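Local coordinates for protein methionine gamma-lyase (PDB 1E5E) that belongs to the Cys/Met metabolism family of PLP-dependent enzymes and forms an assembly of four chains, at residues Met166-Val169 with Cys170-His174; Thr134-Pro137 with Gly138-Lys141; Ile192-Pro195 with Val196-Gly199. All coordinates share one frame; numbering follows the deposited sequence.

Overall arrangement
All three contacts are local and belong to the large seven-stranded sheet region of this PLP-dependent enzyme. Interaction 1, on helix 166-174, lies between the other two: its centre is about 9 Å from that of interaction 2 and about 12 Å from that of interaction 3. Toward interaction 2, R168 NH2 approaches A135 O at 2.8 Å. Toward interaction 3, M166 CE packs on F198 CD2 at 3.7 Å, and C170 SG meets G199 C at 3.5 Å. Interactions 2 and 3 do not touch, their centres being about 19 Å apart. The bound N-(hydroxy{3-hydroxy-2-methyl-5-[(phosphonooxy)methyl]pyridin-4-yl}methyl)norvaline stays apart from all three, with the side chains of P195, M166 and T134 about 12, 13 and 14 Å from it.

Interaction 1 (Met166-Val169 with Cys170-His174); sequences MERV and CKDAH
E167 and K171, one helical turn apart, meet on the exposed side of helix 166-174. The two chains are extended beyond CG and cross at their ends, where E167 OE2 lies 3.5 Å from K171 CE and 3.6 Å from K171 NZ, a long salt bridge. CG of E167 stands anti to the backbone N (chi1 -170°), while K171 CG stands anti to its carbonyl carbon (chi1 -65°), which lays it over E167 O at 3.4 Å. On the next flank R168 and D172 run side by side in the same direction, their guanidinium and carboxylate planes 49° apart; the opposite charges do not touch, R168 NE being 4.9 Å from D172 OD2, and R168 NH2 lies instead by the loop before helix 139-143. Beneath these side chains are four i to i+4 backbone bonds, among them C170 N to M166 O at 2.8 Å and D172 N to R168 O at 3.1 Å. The helix is the crossover of the beta-alpha-beta unit formed with strands 148-154 and 180-184. Its buried face puts V169 on V151 and F153, and C170 and A173 on V181. Farther out, D165 OD1 accepts from R168 N, Q304 OE1 from M166 N, and H174 NE2 is bonded to D201 OD2.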
loop_
_atom_site.group_PDB
_atom_site.type_symbol
_atom_site.label_atom_id
_atom_site.label_comp_id
_atom_site.label_asym_id
_atom_site.label_seq_id
_atom_site.Cartn_x
_atom_site.Cartn_y
_atom_site.Cartn_z
ATOM N N MET A 166 13.309 -20.973 -31.752
ATOM C CA MET A 166 13.321 -19.531 -31.941
ATOM C C MET A 166 14.351 -19.060 -32.963
ATOM O O MET A 166 14.018 -18.189 -33.775
ATOM C CB MET A 166 13.597 -18.791 -30.611
ATOM C CG MET A 166 12.443 -18.928 -29.629
ATOM S SD MET A 166 12.543 -17.879 -28.169
ATOM C CE MET A 166 13.843 -18.687 -27.264
ATOM N N GLU A 167 15.549 -19.630 -32.895
ATOM C CA GLU A 167 16.537 -19.209 -33.891
ATOM C C GLU A 167 16.030 -19.448 -35.325
ATOM O O GLU A 167 16.131 -18.562 -36.176
ATOM C CB GLU A 167 17.864 -19.905 -33.701
ATOM C CG GLU A 167 18.927 -19.278 -34.593
ATOM C CD GLU A 167 20.308 -19.679 -34.148
ATOM O OE1 GLU A 167 20.479 -20.419 -33.146
ATOM O OE2 GLU A 167 21.262 -19.196 -34.785
ATOM N N ARG A 168 15.411 -20.609 -35.529
ATOM C CA ARG A 168 14.855 -20.952 -36.812
ATOM C C ARG A 168 13.740 -20.015 -37.253
ATOM O O ARG A 168 13.752 -19.589 -38.413
ATOM C CB ARG A 168 14.260 -22.372 -36.888
ATOM C CG ARG A 168 14.158 -22.738 -38.384
ATOM C CD ARG A 168 13.820 -24.215 -38.575
ATOM N NE ARG A 168 12.444 -24.439 -38.108
ATOM C CZ ARG A 168 12.234 -25.329 -37.123
ATOM N NH1 ARG A 168 13.245 -26.000 -36.562
ATOM N NH2 ARG A 168 10.982 -25.492 -36.725
ATOM N N VAL A 169 12.808 -19.745 -36.333
ATOM C CA VAL A 169 11.709 -18.862 -36.647
ATOM C C VAL A 169 12.283 -17.487 -36.995
ATOM O O VAL A 169 11.805 -16.849 -37.936
ATOM C CB VAL A 169 10.712 -18.795 -35.478
ATOM C CG1 VAL A 169 9.719 -17.643 -35.596
ATOM C CG2 VAL A 169 9.955 -20.121 -35.306
ATOM N N CYS A 170 13.256 -17.002 -36.231
ATOM C CA CYS A 170 13.800 -15.685 -36.516
ATOM C C CYS A 170 14.488 -15.623 -37.875
ATOM O O CYS A 170 14.297 -14.654 -38.611
ATOM C CB CYS A 170 14.738 -15.219 -35.392
ATOM S SG CYS A 170 13.806 -14.873 -33.881
ATOM N N LYS A 171 15.290 -16.636 -38.218
ATOM C CA LYS A 171 15.953 -16.594 -39.539
ATOM C C LYS A 171 14.922 -16.605 -40.657
ATOM O O LYS A 171 14.993 -15.780 -41.551
ATOM C CB LYS A 171 16.936 -17.742 -39.715
ATOM C CG LYS A 171 18.103 -17.614 -38.714
ATOM C CD LYS A 171 18.879 -18.915 -38.904
ATOM C CE LYS A 171 20.181 -19.016 -38.143
ATOM N NZ LYS A 171 20.545 -20.482 -38.084
ATOM N N ASP A 172 13.872 -17.404 -40.559
ATOM C CA ASP A 172 12.803 -17.340 -41.542
ATOM C C ASP A 172 12.066 -15.996 -41.580
ATOM O O ASP A 172 11.797 -15.452 -42.658
ATOM C CB ASP A 172 11.855 -18.515 -41.277
ATOM C CG ASP A 172 12.529 -19.846 -41.613
ATOM O OD1 ASP A 172 13.691 -19.993 -42.070
ATOM O OD2 ASP A 172 11.872 -20.858 -41.335
ATOM N N ALA A 173 11.681 -15.433 -40.430
ATOM C CA ALA A 173 10.974 -14.168 -40.416
ATOM C C ALA A 173 11.868 -13.069 -40.980
ATOM O O ALA A 173 11.419 -12.232 -41.757
ATOM C CB ALA A 173 10.634 -13.735 -38.970
ATOM N N HIS A 174 13.135 -13.066 -40.554
ATOM C CA HIS A 174 14.055 -12.037 -40.996
ATOM C C HIS A 174 14.674 -12.324 -42.381
ATOM O O HIS A 174 15.374 -11.448 -42.900
ATOM C CB HIS A 174 15.171 -11.786 -40.003
ATOM C CG HIS A 174 14.740 -11.287 -38.653
ATOM N ND1 HIS A 174 15.333 -11.766 -37.509
ATOM C CD2 HIS A 174 13.814 -10.373 -38.262
ATOM C CE1 HIS A 174 14.805 -11.145 -36.456
ATOM N NE2 HIS A 174 13.859 -10.322 -36.881
#

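Interaction 2 (Thr134-Pro137 with Gly138-Lys141); sequences TAIP and GEVK
I136 and E139 close the turn that leads into helix 139-143. E139 N donates to I136 O at 3.1 Å, and the two side chains lie alongside, pointing the same way, with E139 CG 3.9 Å from I136 CB. CG of E139 sits anti to its carbonyl carbon (chi1 -67°), which sets it beside I136 CB and CG2; the chain then bends at chi2. On the buried side, T134 CG2 meets V140 CG2 obliquely at 4.0 Å; T134 also packs on V169 and V140 on D172, both of helix 166-174, while T134 OG1 is bonded to D107 OD2. Between turn and helix one water ties three backbone groups, giving hydrogens to T134 O and to I136 O (2.8 Å) and accepting weakly from V140 N. The outer side is looser and wetter: I136 and P137 are exposed, and a second water bridges P137 O at 2.7 Å to E139 OE2 at 2.6 Å. K142 NZ makes a long, weak ion pair with that same carboxylate oxygen. G138, third in the turn, has the positive phi (88°) for which glycine is favoured there. The whole is a type II beta turn, I136 to E139, with G138 as N-cap of the helix after strand 128-132.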
loop_
_atom_site.group_PDB
_atom_site.type_symbol
_atom_site.label_atom_id
_atom_site.label_comp_id
_atom_site.label_asym_id
_atom_site.label_seq_id
_atom_site.Cartn_x
_atom_site.Cartn_y
_atom_site.Cartn_z
ATOM N N THR A 134 4.321 -22.621 -35.733
ATOM C CA THR A 134 5.666 -22.105 -36.039
ATOM C C THR A 134 6.718 -23.123 -35.624
ATOM O O THR A 134 7.867 -22.977 -36.011
ATOM C CB THR A 134 5.982 -20.778 -35.336
ATOM O OG1 THR A 134 5.958 -21.073 -33.913
ATOM C CG2 THR A 134 4.960 -19.708 -35.682
ATOM N N ALA A 135 6.403 -24.188 -34.896
ATOM C CA ALA A 135 7.331 -25.233 -34.520
ATOM C C ALA A 135 7.688 -26.116 -35.717
ATOM O O ALA A 135 8.731 -26.777 -35.696
ATOM C CB ALA A 135 6.798 -26.093 -33.386
ATOM N N ILE A 136 6.911 -26.081 -36.782
ATOM C CA ILE A 136 7.158 -26.850 -37.997
ATOM C C ILE A 136 7.955 -26.130 -39.064
ATOM O O ILE A 136 7.560 -25.127 -39.650
ATOM C CB ILE A 136 5.788 -27.278 -38.595
ATOM C CG1 ILE A 136 5.099 -28.112 -37.512
ATOM C CG2 ILE A 136 5.991 -28.046 -39.898
ATOM C CD1 ILE A 136 3.754 -28.681 -37.793
ATOM N N PRO A 137 9.133 -26.668 -39.388
ATOM C CA PRO A 137 9.983 -26.139 -40.439
ATOM C C PRO A 137 9.173 -25.756 -41.663
ATOM O O PRO A 137 8.303 -26.496 -42.126
ATOM C CB PRO A 137 10.870 -27.322 -40.779
ATOM C CG PRO A 137 10.959 -28.139 -39.533
ATOM C CD PRO A 137 9.683 -27.905 -38.778
ATOM N N GLY A 138 9.426 -24.567 -42.200
ATOM C CA GLY A 138 8.755 -24.028 -43.362
ATOM C C GLY A 138 7.474 -23.245 -43.158
ATOM O O GLY A 138 7.162 -22.313 -43.918
ATOM N N GLU A 139 6.680 -23.531 -42.132
ATOM C CA GLU A 139 5.406 -22.818 -42.013
ATOM C C GLU A 139 5.546 -21.306 -41.954
ATOM O O GLU A 139 4.712 -20.638 -42.575
ATOM C CB GLU A 139 4.604 -23.404 -40.872
ATOM C CG GLU A 139 4.129 -24.829 -41.107
ATOM C CD GLU A 139 3.267 -24.914 -42.362
ATOM O OE1 GLU A 139 2.096 -24.497 -42.314
ATOM O OE2 GLU A 139 3.832 -25.360 -43.389
ATOM N N VAL A 140 6.559 -20.758 -41.311
ATOM C CA VAL A 140 6.706 -19.318 -41.203
ATOM C C VAL A 140 6.936 -18.718 -42.574
ATOM O O VAL A 140 6.109 -17.935 -43.052
ATOM C CB VAL A 140 7.837 -18.902 -40.241
ATOM C CG1 VAL A 140 8.124 -17.410 -40.396
ATOM C CG2 VAL A 140 7.463 -19.225 -38.803
ATOM N N LYS A 141 8.028 -19.124 -43.208
ATOM C CA LYS A 141 8.352 -18.617 -44.523
ATOM C C LYS A 141 7.209 -18.784 -45.519
ATOM O O LYS A 141 6.918 -17.854 -46.286
ATOM C CB LYS A 141 9.615 -19.258 -45.096
ATOM C CG LYS A 141 10.561 -18.162 -45.587
ATOM C CD LYS A 141 11.434 -18.606 -46.755
ATOM C CE LYS A 141 11.962 -17.390 -47.510
ATOM N NZ LYS A 141 10.861 -16.398 -47.740
HETATM O O HOH W 1 7.981 -22.494 -38.867
HETATM O O HOH W 2 6.070 -26.577 -43.651
#

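Interaction 3 (Ile192-Pro195 with Val196-Gly199); sequences ITNP and VDFG
The carboxylate of D197 lies against CB of N194 at the start of a short 3-10 turn, which lies in the connection between strands 180-184 and 202-206. D197 CB sits 3.3 Å from N194 O, and D197 OD2 is 3.7 Å from N194 CB. Both residues carry CG beside their own backbone N (chi1 near -70°), and two waters join them. One ties the backbone N194 N to D197 OD2; the other links the side chains themselves, giving hydrogens to N194 OD1 and, at 2.7 Å, to D197 OD2. That carboxylate oxygen thus takes a hydrogen from each water. The amide nitrogen ND2 turns elsewhere, to E75 OE1, and D197 OD2 has a long, weak ion pair with R306 NH2. The turn itself is held by i to i+3 bonds, D197 N to N194 O at 2.9 Å and F198 N to P195 O, also at 2.9 Å; neither donor lies on a carbonyl lone pair. Outside the turn, P195 and V196 both pack on V203 of strand 202-206. The F198 ring presents its edge to P195 O, near the ring plane, with CD2 3.7 Å from that oxygen.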
loop_
_atom_site.group_PDB
_atom_site.type_symbol
_atom_site.label_atom_id
_atom_site.label_comp_id
_atom_site.label_asym_id
_atom_site.label_seq_id
_atom_site.Cartn_x
_atom_site.Cartn_y
_atom_site.Cartn_z
ATOM N N ILE A 192 15.331 -17.972 -17.200
ATOM C CA ILE A 192 15.462 -19.262 -17.883
ATOM C C ILE A 192 15.867 -18.992 -19.331
ATOM O O ILE A 192 16.685 -19.696 -19.895
ATOM C CB ILE A 192 14.157 -20.068 -17.761
ATOM C CG1 ILE A 192 14.049 -20.666 -16.335
ATOM C CG2 ILE A 192 14.064 -21.155 -18.823
ATOM C CD1 ILE A 192 12.807 -21.480 -16.063
ATOM N N THR A 193 15.252 -17.986 -19.916
ATOM C CA THR A 193 15.533 -17.644 -21.299
ATOM C C THR A 193 15.636 -16.158 -21.559
ATOM O O THR A 193 14.827 -15.379 -21.064
ATOM C CB THR A 193 14.383 -18.179 -22.203
ATOM O OG1 THR A 193 14.360 -19.628 -22.156
ATOM C CG2 THR A 193 14.661 -17.836 -23.662
ATOM N N ASN A 194 16.547 -15.771 -22.415
ATOM C CA ASN A 194 16.639 -14.404 -22.943
ATOM C C ASN A 194 16.425 -14.556 -24.447
ATOM O O ASN A 194 17.355 -14.774 -25.241
ATOM C CB ASN A 194 18.009 -13.781 -22.672
ATOM C CG ASN A 194 18.232 -13.485 -21.201
ATOM O OD1 ASN A 194 19.374 -13.398 -20.723
ATOM N ND2 ASN A 194 17.180 -13.322 -20.393
ATOM N N PRO A 195 15.192 -14.476 -24.934
ATOM C CA PRO A 195 14.895 -14.716 -26.326
ATOM C C PRO A 195 15.677 -13.864 -27.305
ATOM O O PRO A 195 15.950 -14.405 -28.404
ATOM C CB PRO A 195 13.387 -14.547 -26.461
ATOM C CG PRO A 195 12.880 -14.706 -25.037
ATOM C CD PRO A 195 13.962 -14.243 -24.123
ATOM N N VAL A 196 16.152 -12.669 -26.989
ATOM C CA VAL A 196 16.949 -11.863 -27.893
ATOM C C VAL A 196 18.245 -12.584 -28.272
ATOM O O VAL A 196 18.760 -12.270 -29.336
ATOM C CB VAL A 196 17.333 -10.460 -27.382
ATOM C CG1 VAL A 196 16.058 -9.664 -27.056
ATOM C CG2 VAL A 196 18.244 -10.548 -26.153
ATOM N N ASP A 197 18.759 -13.519 -27.465
ATOM C CA ASP A 197 19.927 -14.290 -27.771
ATOM C C ASP A 197 19.741 -15.049 -29.102
ATOM O O ASP A 197 20.714 -15.476 -29.723
ATOM C CB ASP A 197 20.246 -15.361 -26.723
ATOM C CG ASP A 197 20.755 -14.815 -25.399
ATOM O OD1 ASP A 197 21.185 -13.647 -25.362
ATOM O OD2 ASP A 197 20.694 -15.563 -24.402
ATOM N N PHE A 198 18.507 -15.396 -29.451
ATOM C CA PHE A 198 18.141 -16.156 -30.621
ATOM C C PHE A 198 17.698 -15.328 -31.817
ATOM O O PHE A 198 17.356 -15.929 -32.860
ATOM C CB PHE A 198 17.047 -17.196 -30.240
ATOM C CG PHE A 198 17.648 -18.057 -29.140
ATOM C CD1 PHE A 198 18.462 -19.136 -29.393
ATOM C CD2 PHE A 198 17.386 -17.722 -27.825
ATOM C CE1 PHE A 198 19.002 -19.873 -28.348
ATOM C CE2 PHE A 198 17.914 -18.448 -26.782
ATOM C CZ PHE A 198 18.728 -19.532 -27.032
ATOM N N GLY A 199 17.715 -14.003 -31.708
ATOM C CA GLY A 199 17.373 -13.094 -32.780
ATOM C C GLY A 199 16.008 -12.433 -32.564
ATOM O O GLY A 199 15.520 -11.708 -33.439
HETATM O O HOH W 3 18.815 -17.469 -23.514
HETATM O O HOH W 4 21.538 -14.782 -21.958
#